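Local coordinates for MHC class I protein (Ginglymostoma cirratum, PDB 6LUP) that probably presents peptides at the cell surface for recognition by T cells, as classical MHC class I molecules of other vertebrates do, at residues Trp48-Tyr57 with Trp165-Glu176. Residues are numbered along the deposited sequence; the frame is centred on the assembly and turned at random.
Sequences WVKESEGPEY and WLQKYLKNGNVE
Y57 and Y169 meet hydroxyl to hydroxyl, OH to OH 2.5 Å, across the end of the MHC class I peptide groove where the start of helix 55-82 and the end of helix 148-172 converge. The two side chains arrive from opposite directions, Y169 OH lying at the edge of the Y57 ring. Y169 OH also hydrogen-bonds the backbone of the bound peptide, and W165 meets an aromatic side chain of the peptide, so this junction forms part of the groove wall. Y57 and W165 slide past each other in opposite directions, their ring planes 44° apart, with CD2 of Y57 3.6 Å from CZ3 of W165. E53, bent at chi2 (-58°), lays its CG over the centre of the Y57 ring and forms a salt bridge with the extended K168, NZ 2.7 Å from E53 OE2 and on its syn lone pair. W48, on helix 47-52 with S52, crosses Y169 at about a right angle, its CH2 3.6 Å from Y169 CB. G173 sets its CA over the five-membered ring of W48, a CH-pi contact 3.7 Å from the centroid, while V49 CB lies over the rim of the opposite face. At the W48 ring edge, in plane, one water lies within hydrogen-bonding distance of S52 OG, E53 OE2 and N172 OD1, the last at 3.0 Å.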
loop_
_atom_site.group_PDB
_atom_site.type_symbol
_atom_site.label_atom_id
_atom_site.label_comp_id
_atom_site.label_asym_id
_atom_site.label_seq_id
_atom_site.Cartn_x
_atom_site.Cartn_y
_atom_site.Cartn_z
ATOM N N TRP A 48 -10.923 16.083 1.517
ATOM C CA TRP A 48 -11.306 16.698 0.247
ATOM C C TRP A 48 -12.467 15.970 -0.435
ATOM O O TRP A 48 -13.391 16.612 -0.945
ATOM C CB TRP A 48 -10.104 16.870 -0.695
ATOM C CG TRP A 48 -9.474 15.598 -1.187
ATOM C CD1 TRP A 48 -8.361 14.996 -0.689
ATOM C CD2 TRP A 48 -9.907 14.788 -2.293
ATOM N NE1 TRP A 48 -8.076 13.860 -1.402
ATOM C CE2 TRP A 48 -9.009 13.706 -2.393
ATOM C CE3 TRP A 48 -10.968 14.871 -3.207
ATOM C CZ2 TRP A 48 -9.138 12.711 -3.365
ATOM C CZ3 TRP A 48 -11.097 13.878 -4.168
ATOM C CH2 TRP A 48 -10.182 12.814 -4.241
ATOM N N VAL A 49 -12.433 14.638 -0.412
ATOM C CA VAL A 49 -13.506 13.840 -1.000
ATOM C C VAL A 49 -14.766 13.889 -0.130
ATOM O O VAL A 49 -15.886 13.845 -0.650
ATOM C CB VAL A 49 -13.064 12.385 -1.311
ATOM C CG1 VAL A 49 -12.904 11.562 -0.038
ATOM C CG2 VAL A 49 -14.042 11.713 -2.268
ATOM N N LYS A 50 -14.580 14.001 1.183
ATOM C CA LYS A 50 -15.705 14.122 2.105
ATOM C C LYS A 50 -16.470 15.424 1.850
ATOM O O LYS A 50 -17.699 15.428 1.832
ATOM C CB LYS A 50 -15.227 14.056 3.556
ATOM C CG LYS A 50 -16.344 13.943 4.584
ATOM C CD LYS A 50 -15.971 14.644 5.880
ATOM C CE LYS A 50 -15.154 13.765 6.819
ATOM N NZ LYS A 50 -16.000 13.161 7.890
ATOM N N GLU A 51 -15.725 16.509 1.642
ATOM C CA GLU A 51 -16.289 17.832 1.389
ATOM C C GLU A 51 -16.959 17.935 0.027
ATOM O O GLU A 51 -17.990 18.594 -0.109
ATOM C CB GLU A 51 -15.193 18.895 1.465
ATOM C CG GLU A 51 -14.786 19.299 2.870
ATOM C CD GLU A 51 -13.486 20.089 2.906
ATOM O OE1 GLU A 51 -13.208 20.748 3.937
ATOM O OE2 GLU A 51 -12.731 20.055 1.905
ATOM N N SER A 52 -16.370 17.288 -0.975
ATOM C CA SER A 52 -16.740 17.536 -2.368
ATOM C C SER A 52 -17.741 16.548 -2.949
ATOM O O SER A 52 -18.225 16.746 -4.063
ATOM C CB SER A 52 -15.491 17.602 -3.259
ATOM O OG SER A 52 -14.793 16.367 -3.272
ATOM N N GLU A 53 -18.053 15.488 -2.211
ATOM C CA GLU A 53 -19.006 14.503 -2.699
ATOM C C GLU A 53 -20.257 14.438 -1.844
ATOM O O GLU A 53 -20.192 14.154 -0.645
ATOM C CB GLU A 53 -18.358 13.123 -2.844
ATOM C CG GLU A 53 -17.330 13.023 -3.965
ATOM C CD GLU A 53 -17.891 13.364 -5.340
ATOM O OE1 GLU A 53 -19.132 13.457 -5.504
ATOM O OE2 GLU A 53 -17.081 13.540 -6.276
ATOM N N GLY A 54 -21.394 14.703 -2.484
ATOM C CA GLY A 54 -22.686 14.739 -1.814
ATOM C C GLY A 54 -23.239 13.360 -1.508
ATOM O O GLY A 54 -22.607 12.346 -1.820
ATOM N N PRO A 55 -24.430 13.317 -0.887
ATOM C CA PRO A 55 -25.117 12.084 -0.498
ATOM C C PRO A 55 -25.178 11.022 -1.603
ATOM O O PRO A 55 -24.928 9.847 -1.329
ATOM C CB PRO A 55 -26.522 12.576 -0.145
ATOM C CG PRO A 55 -26.292 13.947 0.380
ATOM C CD PRO A 55 -25.161 14.515 -0.437
ATOM N N GLU A 56 -25.486 11.438 -2.830
ATOM C CA GLU A 56 -25.660 10.508 -3.946
ATOM C C GLU A 56 -24.401 9.711 -4.260
ATOM O O GLU A 56 -24.471 8.517 -4.569
ATOM C CB GLU A 56 -26.165 11.238 -5.193
ATOM C CG GLU A 56 -27.667 11.478 -5.160
ATOM C CD GLU A 56 -28.204 12.136 -6.421
ATOM O OE1 GLU A 56 -27.541 12.021 -7.487
ATOM O OE2 GLU A 56 -29.296 12.759 -6.342
ATOM N N TYR A 57 -23.254 10.374 -4.166
ATOM C CA TYR A 57 -21.975 9.724 -4.375
ATOM C C TYR A 57 -21.742 8.573 -3.387
ATOM O O TYR A 57 -21.376 7.467 -3.788
ATOM C CB TYR A 57 -20.839 10.741 -4.279
ATOM C CG TYR A 57 -19.472 10.122 -4.434
ATOM C CD1 TYR A 57 -18.809 9.565 -3.338
ATOM C CD2 TYR A 57 -18.841 10.091 -5.673
ATOM C CE1 TYR A 57 -17.555 8.991 -3.475
ATOM C CE2 TYR A 57 -17.587 9.521 -5.822
ATOM C CZ TYR A 57 -16.948 8.972 -4.721
ATOM O OH TYR A 57 -15.703 8.406 -4.862
ATOM N N TRP A 165 -13.710 10.565 -13.655
ATOM C CA TRP A 165 -13.749 10.808 -12.210
ATOM C C TRP A 165 -12.369 11.113 -11.627
ATOM O O TRP A 165 -12.248 11.939 -10.716
ATOM C CB TRP A 165 -14.413 9.641 -11.476
ATOM C CG TRP A 165 -15.894 9.649 -11.643
ATOM C CD1 TRP A 165 -16.604 9.147 -12.698
ATOM C CD2 TRP A 165 -16.854 10.219 -10.746
ATOM N NE1 TRP A 165 -17.948 9.363 -12.510
ATOM C CE2 TRP A 165 -18.132 10.022 -11.323
ATOM C CE3 TRP A 165 -16.760 10.875 -9.512
ATOM C CZ2 TRP A 165 -19.313 10.449 -10.699
ATOM C CZ3 TRP A 165 -17.932 11.306 -8.895
ATOM C CH2 TRP A 165 -19.195 11.087 -9.490
ATOM N N LEU A 166 -11.333 10.464 -12.159
ATOM C CA LEU A 166 -9.963 10.783 -11.762
ATOM C C LEU A 166 -9.697 12.272 -11.985
ATOM O O LEU A 166 -9.130 12.939 -11.122
ATOM C CB LEU A 166 -8.933 9.921 -12.504
ATOM C CG LEU A 166 -7.447 10.243 -12.255
ATOM C CD1 LEU A 166 -7.058 10.145 -10.783
ATOM C CD2 LEU A 166 -6.535 9.367 -13.102
ATOM N N GLN A 167 -10.144 12.788 -13.128
ATOM C CA GLN A 167 -9.989 14.205 -13.455
ATOM C C GLN A 167 -10.745 15.124 -12.499
ATOM O O GLN A 167 -10.279 16.222 -12.185
ATOM C CB GLN A 167 -10.389 14.469 -14.906
ATOM C CG GLN A 167 -9.238 14.236 -15.871
ATOM C CD GLN A 167 -9.680 14.096 -17.311
ATOM O OE1 GLN A 167 -10.875 14.057 -17.611
ATOM N NE2 GLN A 167 -8.711 14.016 -18.217
ATOM N N LYS A 168 -11.900 14.659 -12.029
ATOM C CA LYS A 168 -12.683 15.396 -11.052
ATOM C C LYS A 168 -11.966 15.390 -9.709
ATOM O O LYS A 168 -11.858 16.424 -9.052
ATOM C CB LYS A 168 -14.079 14.788 -10.915
ATOM C CG LYS A 168 -15.012 15.577 -10.010
ATOM C CD LYS A 168 -16.212 14.750 -9.589
ATOM C CE LYS A 168 -17.209 15.604 -8.831
ATOM N NZ LYS A 168 -18.353 14.791 -8.346
ATOM N N TYR A 169 -11.469 14.219 -9.317
ATOM C CA TYR A 169 -10.722 14.070 -8.072
ATOM C C TYR A 169 -9.487 14.964 -8.034
ATOM O O TYR A 169 -9.215 15.607 -7.023
ATOM C CB TYR A 169 -10.317 12.610 -7.846
ATOM C CG TYR A 169 -11.473 11.649 -7.642
ATOM C CD1 TYR A 169 -12.662 12.062 -7.037
ATOM C CD2 TYR A 169 -11.360 10.314 -8.025
ATOM C CE1 TYR A 169 -13.711 11.178 -6.843
ATOM C CE2 TYR A 169 -12.401 9.419 -7.831
ATOM C CZ TYR A 169 -13.571 9.853 -7.242
ATOM O OH TYR A 169 -14.603 8.964 -7.050
ATOM N N LEU A 170 -8.754 15.007 -9.144
ATOM C CA LEU A 170 -7.564 15.855 -9.257
ATOM C C LEU A 170 -7.872 17.344 -9.095
ATOM O O LEU A 170 -7.063 18.089 -8.550
ATOM C CB LEU A 170 -6.829 15.598 -10.575
ATOM C CG LEU A 170 -6.109 14.250 -10.696
ATOM C CD1 LEU A 170 -5.759 13.961 -12.146
ATOM C CD2 LEU A 170 -4.863 14.184 -9.826
ATOM N N LYS A 171 -9.041 17.775 -9.561
ATOM C CA LYS A 171 -9.487 19.144 -9.332
ATOM C C LYS A 171 -9.889 19.354 -7.868
ATOM O O LYS A 171 -9.388 20.265 -7.211
ATOM C CB LYS A 171 -10.631 19.506 -10.285
ATOM C CG LYS A 171 -11.346 20.812 -9.964
ATOM C CD LYS A 171 -12.773 20.788 -10.503
ATOM C CE LYS A 171 -13.688 21.738 -9.739
ATOM N NZ LYS A 171 -15.128 21.428 -9.979
ATOM N N ASN A 172 -10.776 18.501 -7.357
ATOM C CA ASN A 172 -11.308 18.648 -5.996
ATOM C C ASN A 172 -10.312 18.369 -4.871
ATOM O O ASN A 172 -10.457 18.898 -3.770
ATOM C CB ASN A 172 -12.560 17.787 -5.807
ATOM C CG ASN A 172 -13.780 18.359 -6.511
ATOM O OD1 ASN A 172 -14.688 17.620 -6.891
ATOM N ND2 ASN A 172 -13.812 19.678 -6.684
ATOM N N GLY A 173 -9.319 17.526 -5.141
ATOM C CA GLY A 173 -8.283 17.211 -4.161
ATOM C C GLY A 173 -6.952 17.830 -4.535
ATOM O O GLY A 173 -5.912 17.432 -4.023
ATOM N N ASN A 174 -7.009 18.818 -5.423
ATOM C CA ASN A 174 -5.838 19.488 -5.989
ATOM C C ASN A 174 -4.672 19.718 -5.028
ATOM O O ASN A 174 -3.586 19.170 -5.233
ATOM C CB ASN A 174 -6.265 20.808 -6.643
ATOM C CG ASN A 174 -5.114 21.538 -7.309
ATOM O OD1 ASN A 174 -5.062 22.765 -7.282
ATOM N ND2 ASN A 174 -4.190 20.792 -7.912
ATOM N N VAL A 175 -4.885 20.525 -3.993
ATOM C CA VAL A 175 -3.789 20.868 -3.080
ATOM C C VAL A 175 -3.387 19.666 -2.229
ATOM O O VAL A 175 -2.200 19.428 -1.989
ATOM C CB VAL A 175 -4.086 22.123 -2.215
ATOM C CG1 VAL A 175 -5.262 21.899 -1.279
ATOM C CG2 VAL A 175 -2.857 22.522 -1.416
ATOM N N GLU A 176 -4.386 18.895 -1.811
ATOM C CA GLU A 176 -4.177 17.707 -0.998
ATOM C C GLU A 176 -3.390 16.636 -1.751
ATOM O O GLU A 176 -2.739 15.796 -1.136
ATOM C CB GLU A 176 -5.517 17.138 -0.524
ATOM C CG GLU A 176 -6.303 18.041 0.421
ATOM C CD GLU A 176 -7.083 19.147 -0.288
ATOM O OE1 GLU A 176 -7.603 20.042 0.412
ATOM O OE2 GLU A 176 -7.176 19.136 -1.538
HETATM O O HOH W 1 -14.598 14.910 -5.655
#